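Local coordinates for envelopment polyprotein (Bovine Schmallenberg virus BH80/Germany/2011, PDB 7A56) that probably drives fusion of the viral envelope with a host membrane during entry, as a class II fusion glycoprotein captured in its trimeric postfusion form, at residues I110-Y115 / E325-V330. Residues are numbered along the deposited sequence; the frame is centred on the assembly and turned at random.
Sequences INKASY and EVHKKV
An antiparallel strand pairing near the middle of the elongated class II fusion protein joins the long strand 98-134 to the short strand 325-328, with Asn111 opposite Lys328 and Ala113 opposite Val326 as hydrogen-bonded pairs, and Lys112–His327 and Ser114–Glu325 as the non-hydrogen-bonded pairs. The bond from Val326 N to Ala113 O is 2.9 Å and almost straight, and that from Lys328 N to Asn111 O is 2.8 Å. On the face that carries Lys112, Ser114, Glu325 and His327, the end of the Ile110 side chain reaches in, and its CD1 sits over the centre of the His327 imidazole, a CH-pi contact 3.7 Å from the ring centroid. A chi1 of 61° sets Ile110 CG1 between the backbone N and the carbonyl carbon, and the extended chi2 (155°) carries CD1 over the ring. At the ring's edge, His327 NE2 donates to Glu325 OE1 at 2.7 Å, nearly in the imidazole plane and on the anti side of the carboxylate, which helps to hold the ring's rotation. Lys112 runs extended past this pair, its CD 3.6 Å from Glu325 OE1; its NZ, 4.5 Å from the same oxygen and beyond salt-bridge range, may help keep the carboxylate ionised.

The other edge of 110-115 bonds to Asp199 and Gln197 of strand 197-206 and to Ser193. On the face of Asn111, Ala113, Val326 and Lys328, Val326 CG2 meets Tyr115 CD1 at 3.5 Å, while Tyr115 OH bonds to Pro239 O. Val330 CG1 approaches Asn111 ND2, whose amide is held by Ser237 OG, and Ser114 OG reaches Asp394 of a second subunit.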
loop_
_atom_site.group_PDB
_atom_site.type_symbol
_atom_site.label_atom_id
_atom_site.label_comp_id
_atom_site.label_asym_id
_atom_site.label_seq_id
_atom_site.Cartn_x
_atom_site.Cartn_y
_atom_site.Cartn_z
ATOM N N ILE A 110 16.632 5.423 -3.054
ATOM C CA ILE A 110 15.505 5.368 -4.023
ATOM C C ILE A 110 14.819 4.015 -3.904
ATOM O O ILE A 110 15.419 3.037 -3.448
ATOM C CB ILE A 110 15.932 5.540 -5.479
ATOM C CG1 ILE A 110 16.868 4.419 -5.835
ATOM C CG2 ILE A 110 16.573 6.889 -5.731
ATOM C CD1 ILE A 110 16.855 4.163 -7.293
ATOM N N ASN A 111 13.540 3.953 -4.299
ATOM C CA ASN A 111 12.918 2.646 -4.442
ATOM C C ASN A 111 12.843 2.346 -5.949
ATOM O O ASN A 111 12.858 3.253 -6.785
ATOM C CB ASN A 111 11.515 2.586 -3.780
ATOM C CG ASN A 111 11.564 2.354 -2.250
ATOM O OD1 ASN A 111 12.512 1.785 -1.736
ATOM N ND2 ASN A 111 10.510 2.747 -1.554
ATOM N N LYS A 112 12.850 1.073 -6.305
ATOM C CA LYS A 112 12.808 0.777 -7.743
ATOM C C LYS A 112 12.155 -0.570 -7.955
ATOM O O LYS A 112 12.188 -1.435 -7.067
ATOM C CB LYS A 112 14.209 0.763 -8.381
ATOM C CG LYS A 112 15.126 -0.288 -7.859
ATOM C CD LYS A 112 16.557 -0.126 -8.460
ATOM C CE LYS A 112 17.553 -1.112 -7.823
ATOM N NZ LYS A 112 18.984 -0.895 -8.241
ATOM N N ALA A 113 11.551 -0.744 -9.139
ATOM C CA ALA A 113 11.093 -2.070 -9.549
ATOM C C ALA A 113 11.117 -2.147 -11.087
ATOM O O ALA A 113 11.188 -1.124 -11.794
ATOM C CB ALA A 113 9.687 -2.378 -8.993
ATOM N N SER A 114 11.157 -3.384 -11.583
ATOM C CA SER A 114 11.066 -3.646 -13.004
ATOM C C SER A 114 9.599 -3.622 -13.426
ATOM O O SER A 114 8.691 -3.930 -12.644
ATOM C CB SER A 114 11.670 -5.015 -13.367
ATOM O OG SER A 114 12.961 -5.151 -12.736
ATOM N N TYR A 115 9.376 -3.258 -14.684
ATOM C CA TYR A 115 8.041 -3.266 -15.285
ATOM C C TYR A 115 8.122 -3.908 -16.655
ATOM O O TYR A 115 9.173 -3.883 -17.319
ATOM C CB TYR A 115 7.464 -1.834 -15.409
ATOM C CG TYR A 115 7.040 -1.237 -14.070
ATOM C CD1 TYR A 115 8.004 -0.904 -13.069
ATOM C CD2 TYR A 115 5.693 -1.008 -13.785
ATOM C CE1 TYR A 115 7.585 -0.381 -11.846
ATOM C CE2 TYR A 115 5.267 -0.477 -12.601
ATOM C CZ TYR A 115 6.247 -0.158 -11.606
ATOM O OH TYR A 115 5.843 0.338 -10.386
ATOM N N GLU A 325 12.699 -0.313 -16.138
ATOM C CA GLU A 325 12.911 -0.054 -14.706
ATOM C C GLU A 325 12.381 1.324 -14.324
ATOM O O GLU A 325 12.616 2.304 -15.040
ATOM C CB GLU A 325 14.386 -0.161 -14.350
ATOM C CG GLU A 325 14.668 0.065 -12.863
ATOM C CD GLU A 325 16.049 -0.419 -12.435
ATOM O OE1 GLU A 325 16.878 0.432 -12.006
ATOM O OE2 GLU A 325 16.284 -1.650 -12.507
ATOM N N VAL A 326 11.607 1.383 -13.241
ATOM C CA VAL A 326 11.068 2.635 -12.731
ATOM C C VAL A 326 11.677 2.891 -11.345
ATOM O O VAL A 326 11.829 1.959 -10.525
ATOM C CB VAL A 326 9.538 2.619 -12.672
ATOM C CG1 VAL A 326 8.944 3.929 -12.062
ATOM C CG2 VAL A 326 8.975 2.313 -14.146
ATOM N N HIS A 327 12.008 4.166 -11.100
ATOM C CA HIS A 327 12.554 4.635 -9.809
ATOM C C HIS A 327 11.524 5.541 -9.158
ATOM O O HIS A 327 10.824 6.283 -9.858
ATOM C CB HIS A 327 13.849 5.402 -10.022
ATOM C CG HIS A 327 14.972 4.551 -10.496
ATOM N ND1 HIS A 327 16.222 5.054 -10.770
ATOM C CD2 HIS A 327 15.054 3.215 -10.698
ATOM C CE1 HIS A 327 17.027 4.071 -11.123
ATOM N NE2 HIS A 327 16.338 2.944 -11.110
ATOM N N LYS A 328 11.377 5.425 -7.829
ATOM C CA LYS A 328 10.480 6.272 -7.055
ATOM C C LYS A 328 11.309 7.055 -6.029
ATOM O O LYS A 328 12.074 6.463 -5.257
ATOM C CB LYS A 328 9.409 5.473 -6.306
ATOM C CG LYS A 328 8.412 6.399 -5.588
ATOM C CD LYS A 328 7.303 5.662 -4.856
ATOM C CE LYS A 328 6.458 6.653 -4.049
ATOM N NZ LYS A 328 5.505 7.463 -4.925
ATOM N N LYS A 329 11.112 8.380 -6.030
ATOM C CA LYS A 329 11.577 9.262 -4.973
ATOM C C LYS A 329 10.658 9.148 -3.765
ATOM O O LYS A 329 9.429 9.233 -3.871
ATOM C CB LYS A 329 11.606 10.702 -5.469
ATOM C CG LYS A 329 12.534 10.897 -6.640
ATOM C CD LYS A 329 12.752 12.367 -6.965
ATOM C CE LYS A 329 12.236 12.713 -8.381
ATOM N NZ LYS A 329 12.660 14.078 -8.833
ATOM N N VAL A 330 11.281 9.006 -2.608
ATOM C CA VAL A 330 10.642 8.655 -1.365
ATOM C C VAL A 330 11.299 9.508 -0.281
ATOM O O VAL A 330 12.380 10.075 -0.471
ATOM C CB VAL A 330 10.787 7.149 -1.038
ATOM C CG1 VAL A 330 10.100 6.275 -2.054
ATOM C CG2 VAL A 330 12.299 6.730 -0.953
#